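Ribose 5-phosphate isomerase, putative (PDB 6FXS) probably interconverts ribose 5-phosphate and ribulose 5-phosphate, as a type B isomerase of the LacAB/RpiB family. Local coordinates at residues Ala108-Val117 / Val139-Phe147. Residues are numbered along the deposited sequence; the frame is centred on the assembly and turned at random.
Sequences ALCFDHYTAV and VLREIIMTF
Helix 113-117 packs alongside helix 139-147, the two running nearly parallel at -22° with their axes 8.6 Å apart, and A116 faces F147 where the backbones come nearest. Both helices lie on the same side of the parallel sheet in this Rossmann-like alpha/beta fold, next to the edge strand 107-109 and its neighbour 127-131. The I143 side chain lies against the turn between strand 107-109 and helix 113-121. Its CD1 reaches the peptide between F111 and D112, 3.5 Å from F111 C. With CG2 anti to its backbone N, the other branch lies against C110 CB at 3.8 Å and also touches A116 CB. V139 CG1 lies against F111 O, 3.7 Å away. A116 has only a methyl group, which allows the close approach and rests against I143 and T146. T146 CG2 also meets V117 CG2 at 3.5 Å. F147 continues the seam past A116 O toward A108 and packs on V128 of strand 127-131. D112 caps the N-terminus of helix 113-121. D112 OD1 accepts from both T115 N and T115 OG1, and T115 OG1 in turn accepts from F111 N. No direct hydrogen bond joins the two segments. One water bridges them instead, accepting from H113 N and donating to E142 OE1. The H113 side chain crosses that of T146 at about a right angle, and its ND1 is hydrogen-bonded to an acidic side chain of a neighbouring chain. H113 CD2 lies 3.4 Å from T146 OG1. That hydroxyl donates to E142 O at 2.6 Å, while T146 N reaches the same oxygen from the opposite face of the carbonyl plane.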
ATOM      1  N   ALA B 108     -12.292  -5.299 -10.220  1.00 13.63           N
ATOM      2  CA  ALA B 108     -11.524  -4.354  -9.470  1.00 16.37           C
ATOM      3  C   ALA B 108     -10.315  -5.004  -8.768  1.00 15.49           C
ATOM      4  O   ALA B 108     -10.463  -5.827  -7.892  1.00 14.15           O
ATOM      5  CB  ALA B 108     -12.376  -3.689  -8.425  1.00 15.10           C
ATOM      6  N   LEU B 109      -9.130  -4.520  -9.113  1.00 15.70           N
ATOM      7  CA  LEU B 109      -7.892  -4.811  -8.329  1.00 15.35           C
ATOM      8  C   LEU B 109      -7.923  -4.006  -7.064  1.00 15.71           C
ATOM      9  O   LEU B 109      -7.919  -2.776  -7.131  1.00 15.87           O
ATOM     10  CB  LEU B 109      -6.635  -4.481  -9.175  1.00 17.42           C
ATOM     11  CG  LEU B 109      -5.421  -5.226  -8.532  1.00 22.00           C
ATOM     12  CD1 LEU B 109      -4.401  -5.293  -9.597  1.00 25.97           C
ATOM     13  CD2 LEU B 109      -4.857  -4.427  -7.324  1.00 25.17           C
ATOM     14  N   CYS B 110      -7.983  -4.670  -5.902  1.00 13.92           N
ATOM     15  CA  CYS B 110      -8.028  -4.005  -4.605  1.00 14.61           C
ATOM     16  C   CYS B 110      -6.867  -4.429  -3.758  1.00 15.09           C
ATOM     17  O   CYS B 110      -6.453  -5.603  -3.786  1.00 14.88           O
ATOM     18  CB  CYS B 110      -9.354  -4.333  -3.860  1.00 14.14           C
ATOM     19  SG  CYS B 110     -10.815  -3.776  -4.776  1.00 16.03           S
ATOM     20  N   PHE B 111      -6.355  -3.480  -2.970  1.00 14.42           N
ATOM     21  CA  PHE B 111      -5.216  -3.686  -2.132  1.00 14.34           C
ATOM     22  C   PHE B 111      -5.329  -3.148  -0.753  1.00 13.87           C
ATOM     23  O   PHE B 111      -4.398  -3.257   0.013  1.00 17.17           O
ATOM     24  CB  PHE B 111      -3.957  -3.135  -2.865  1.00 15.03           C
ATOM     25  CG  PHE B 111      -3.982  -1.663  -3.118  1.00 15.37           C
ATOM     26  CD1 PHE B 111      -3.618  -0.776  -2.082  1.00 15.83           C
ATOM     27  CD2 PHE B 111      -4.481  -1.145  -4.323  1.00 14.40           C
ATOM     28  CE1 PHE B 111      -3.624   0.620  -2.316  1.00 15.69           C
ATOM     29  CE2 PHE B 111      -4.485   0.246  -4.543  1.00 15.19           C
ATOM     30  CZ  PHE B 111      -4.062   1.109  -3.552  1.00 14.76           C
ATOM     31  N   ASP B 112      -6.494  -2.664  -0.377  1.00 13.00           N
ATOM     32  CA  ASP B 112      -6.710  -2.153   0.962  1.00 14.81           C
ATOM     33  C   ASP B 112      -8.203  -1.961   1.210  1.00 13.23           C
ATOM     34  O   ASP B 112      -9.018  -2.207   0.305  1.00 14.96           O
ATOM     35  CB  ASP B 112      -5.876  -0.836   1.243  1.00 13.83           C
ATOM     36  CG  ASP B 112      -6.507   0.425   0.614  1.00 16.63           C
ATOM     37  OD1 ASP B 112      -7.214   0.292  -0.420  1.00 18.26           O
ATOM     38  OD2 ASP B 112      -6.232   1.576   1.142  1.00 17.85           O
ATOM     39  N   HIS B 113      -8.563  -1.515   2.403  1.00 15.08           N
ATOM     40  CA  HIS B 113      -9.976  -1.274   2.732  1.00 14.00           C
ATOM     41  C   HIS B 113     -10.646  -0.265   1.815  1.00 14.51           C
ATOM     42  O   HIS B 113     -11.728  -0.502   1.294  1.00 14.13           O
ATOM     43  CB  HIS B 113     -10.076  -0.903   4.193  1.00 14.83           C
ATOM     44  CG  HIS B 113     -11.468  -0.699   4.707  1.00 17.18           C
ATOM     45  ND1 HIS B 113     -12.031   0.551   4.840  1.00 17.05           N
ATOM     46  CD2 HIS B 113     -12.411  -1.593   5.132  1.00 17.61           C
ATOM     47  CE1 HIS B 113     -13.239   0.425   5.392  1.00 17.95           C
ATOM     48  NE2 HIS B 113     -13.504  -0.871   5.548  1.00 17.30           N
ATOM     49  N   TYR B 114      -9.944   0.851   1.558  1.00 13.80           N
ATOM     50  CA  TYR B 114     -10.470   1.954   0.808  1.00 13.37           C
ATOM     51  C   TYR B 114     -10.812   1.500  -0.561  1.00 13.22           C
ATOM     52  O   TYR B 114     -11.941   1.779  -1.021  1.00 12.91           O
ATOM     53  CB  TYR B 114      -9.530   3.189   0.807  1.00 12.87           C
ATOM     54  CG  TYR B 114     -10.107   4.312  -0.005  1.00 14.43           C
ATOM     55  CD1 TYR B 114     -10.991   5.267   0.548  1.00 14.01           C
ATOM     56  CD2 TYR B 114      -9.712   4.467  -1.341  1.00 14.86           C
ATOM     57  CE1 TYR B 114     -11.527   6.322  -0.272  1.00 14.92           C
ATOM     58  CE2 TYR B 114     -10.199   5.479  -2.105  1.00 14.63           C
ATOM     59  CZ  TYR B 114     -11.095   6.410  -1.564  1.00 14.22           C
ATOM     60  OH  TYR B 114     -11.516   7.398  -2.438  1.00 16.15           O
ATOM     61  N   THR B 115      -9.880   0.818  -1.239  1.00 12.77           N
ATOM     62  CA  THR B 115     -10.138   0.454  -2.596  1.00 12.88           C
ATOM     63  C   THR B 115     -11.269  -0.591  -2.668  1.00 13.53           C
ATOM     64  O   THR B 115     -12.119  -0.569  -3.585  1.00 13.89           O
ATOM     65  CB  THR B 115      -8.881  -0.064  -3.330  1.00 13.88           C
ATOM     66  OG1 THR B 115      -8.201  -1.060  -2.536  1.00 15.88           O
ATOM     67  CG2 THR B 115      -7.987   1.106  -3.635  1.00 15.15           C
ATOM     68  N   ALA B 116     -11.316  -1.469  -1.680  1.00 13.33           N
ATOM     69  CA  ALA B 116     -12.402  -2.420  -1.626  1.00 14.03           C
ATOM     70  C   ALA B 116     -13.780  -1.790  -1.474  1.00 13.90           C
ATOM     71  O   ALA B 116     -14.701  -2.187  -2.153  1.00 13.57           O
ATOM     72  CB  ALA B 116     -12.174  -3.421  -0.480  1.00 13.39           C
ATOM     73  N   VAL B 117     -13.898  -0.769  -0.619  1.00 15.66           N
ATOM     74  CA  VAL B 117     -15.116   0.050  -0.468  1.00 14.26           C
ATOM     75  C   VAL B 117     -15.493   0.726  -1.779  1.00 17.05           C
ATOM     76  O   VAL B 117     -16.647   0.620  -2.245  1.00 15.34           O
ATOM     77  CB  VAL B 117     -14.980   1.079   0.678  1.00 15.52           C
ATOM     78  CG1 VAL B 117     -16.162   2.004   0.757  1.00 16.58           C
ATOM     79  CG2 VAL B 117     -14.896   0.396   2.039  1.00 15.04           C
ATOM     80  N   VAL B 139      -4.946  -8.529   5.203  1.00 16.13           N
ATOM     81  CA  VAL B 139      -5.474  -7.481   4.363  1.00 16.88           C
ATOM     82  C   VAL B 139      -6.266  -8.120   3.271  1.00 17.18           C
ATOM     83  O   VAL B 139      -7.323  -7.625   2.856  1.00 17.55           O
ATOM     84  CB  VAL B 139      -4.371  -6.518   3.872  1.00 16.86           C
ATOM     85  CG1 VAL B 139      -4.975  -5.468   2.956  1.00 18.26           C
ATOM     86  CG2 VAL B 139      -3.745  -5.847   5.028  1.00 16.88           C
ATOM     87  N   LEU B 140      -5.830  -9.275   2.809  1.00 16.97           N
ATOM     88  CA  LEU B 140      -6.658  -9.964   1.866  1.00 16.79           C
ATOM     89  C   LEU B 140      -8.035 -10.305   2.435  1.00 15.89           C
ATOM     90  O   LEU B 140      -9.065 -10.193   1.764  1.00 15.40           O
ATOM     91  CB  LEU B 140      -5.935 -11.237   1.446  1.00 18.17           C
ATOM     92  CG  LEU B 140      -4.687 -11.173   0.542  1.00 17.78           C
ATOM     93  CD1 LEU B 140      -4.054 -12.563   0.362  1.00 18.09           C
ATOM     94  CD2 LEU B 140      -5.103 -10.613  -0.776  1.00 18.01           C
ATOM     95  N   ARG B 141      -8.026 -10.780   3.668  1.00 17.56           N
ATOM     96  CA  ARG B 141      -9.250 -11.066   4.389  1.00 19.94           C
ATOM     97  C   ARG B 141     -10.106  -9.813   4.524  1.00 17.60           C
ATOM     98  O   ARG B 141     -11.338  -9.843   4.292  1.00 15.73           O
ATOM     99  CB  ARG B 141      -8.920 -11.625   5.785  1.00 19.96           C
ATOM    100  CG  ARG B 141     -10.143 -11.724   6.718  1.00 21.93           C
ATOM    101  CD  ARG B 141      -9.707 -12.457   7.986  1.00 24.62           C
ATOM    102  NE  ARG B 141     -10.809 -12.663   8.874  1.00 24.24           N
ATOM    103  CZ  ARG B 141     -11.355 -11.743   9.648  1.00 27.41           C
ATOM    104  NH1 ARG B 141     -10.968 -10.481   9.631  1.00 27.24           N
ATOM    105  NH2 ARG B 141     -12.343 -12.085  10.423  1.00 27.89           N
ATOM    106  N   GLU B 142      -9.474  -8.708   4.954  1.00 15.33           N
ATOM    107  CA  GLU B 142     -10.247  -7.434   5.067  1.00 15.29           C
ATOM    108  C   GLU B 142     -10.896  -7.053   3.767  1.00 15.11           C
ATOM    109  O   GLU B 142     -12.076  -6.638   3.727  1.00 16.41           O
ATOM    110  CB  GLU B 142      -9.335  -6.286   5.588  1.00 18.40           C
ATOM    111  CG  GLU B 142     -10.000  -4.953   5.832  1.00 19.32           C
ATOM    112  CD  GLU B 142      -8.956  -3.899   6.114  1.00 22.99           C
ATOM    113  OE1 GLU B 142      -7.941  -3.702   5.412  1.00 28.98           O
ATOM    114  OE2 GLU B 142      -9.089  -3.314   7.095  1.00 24.21           O
ATOM    115  N   ILE B 143     -10.133  -7.130   2.697  1.00 13.74           N
ATOM    116  CA  ILE B 143     -10.615  -6.729   1.390  1.00 14.88           C
ATOM    117  C   ILE B 143     -11.837  -7.612   0.993  1.00 16.23           C
ATOM    118  O   ILE B 143     -12.845  -7.102   0.525  1.00 15.68           O
ATOM    119  CB  ILE B 143      -9.508  -6.858   0.274  1.00 13.59           C
ATOM    120  CG1 ILE B 143      -8.375  -5.781   0.429  1.00 13.99           C
ATOM    121  CG2 ILE B 143     -10.119  -6.820  -1.130  1.00 13.54           C
ATOM    122  CD1 ILE B 143      -7.040  -6.183  -0.227  1.00 15.35           C
ATOM    123  N   ILE B 144     -11.703  -8.929   1.125  1.00 17.11           N
ATOM    124  CA  ILE B 144     -12.763  -9.859   0.723  1.00 17.20           C
ATOM    125  C   ILE B 144     -14.057  -9.612   1.511  1.00 15.23           C
ATOM    126  O   ILE B 144     -15.155  -9.437   0.942  1.00 16.44           O
ATOM    127  CB  ILE B 144     -12.251 -11.325   0.813  1.00 16.95           C
ATOM    128  CG1 ILE B 144     -11.348 -11.601  -0.378  1.00 18.25           C
ATOM    129  CG2 ILE B 144     -13.423 -12.311   0.857  1.00 17.62           C
ATOM    130  CD1 ILE B 144     -10.390 -12.746  -0.155  1.00 18.42           C
ATOM    131  N   MET B 145     -13.899  -9.461   2.799  1.00 17.00           N
ATOM    132  CA  MET B 145     -15.072  -9.209   3.656  1.00 19.16           C
ATOM    133  C   MET B 145     -15.735  -7.900   3.279  1.00 20.88           C
ATOM    134  O   MET B 145     -16.997  -7.806   3.229  1.00 18.69           O
ATOM    135  CB  MET B 145     -14.723  -9.272   5.152  1.00 19.68           C
ATOM    136  CG  MET B 145     -14.278 -10.700   5.546  1.00 21.62           C
ATOM    137  SD  MET B 145     -13.802 -10.896   7.272  1.00 23.33           S
ATOM    138  CE  MET B 145     -15.370 -10.604   8.123  1.00 25.00           C
ATOM    139  N   THR B 146     -14.894  -6.883   3.036  1.00 18.68           N
ATOM    140  CA  THR B 146     -15.395  -5.549   2.731  1.00 18.05           C
ATOM    141  C   THR B 146     -16.074  -5.600   1.345  1.00 16.02           C
ATOM    142  O   THR B 146     -17.146  -5.051   1.131  1.00 15.54           O
ATOM    143  CB  THR B 146     -14.226  -4.506   2.753  1.00 18.11           C
ATOM    144  OG1 THR B 146     -13.654  -4.533   4.043  1.00 15.95           O
ATOM    145  CG2 THR B 146     -14.693  -3.108   2.475  1.00 17.01           C
ATOM    146  N   PHE B 147     -15.402  -6.230   0.390  1.00 14.73           N
ATOM    147  CA  PHE B 147     -15.939  -6.282  -0.950  1.00 15.40           C
ATOM    148  C   PHE B 147     -17.348  -6.947  -0.949  1.00 16.68           C
ATOM    149  O   PHE B 147     -18.265  -6.553  -1.657  1.00 18.38           O
ATOM    150  CB  PHE B 147     -14.965  -7.030  -1.860  1.00 15.43           C
ATOM    151  CG  PHE B 147     -15.255  -6.896  -3.308  1.00 16.21           C
ATOM    152  CD1 PHE B 147     -14.803  -5.776  -4.019  1.00 15.84           C
ATOM    153  CD2 PHE B 147     -15.999  -7.839  -3.975  1.00 17.03           C
ATOM    154  CE1 PHE B 147     -14.981  -5.679  -5.363  1.00 15.87           C
ATOM    155  CE2 PHE B 147     -16.237  -7.720  -5.353  1.00 17.06           C
ATOM    156  CZ  PHE B 147     -15.748  -6.646  -6.052  1.00 16.71           C
TER
HETATM  157  O   HOH W   1      -6.655  -1.645   4.783  1.00 12.86           O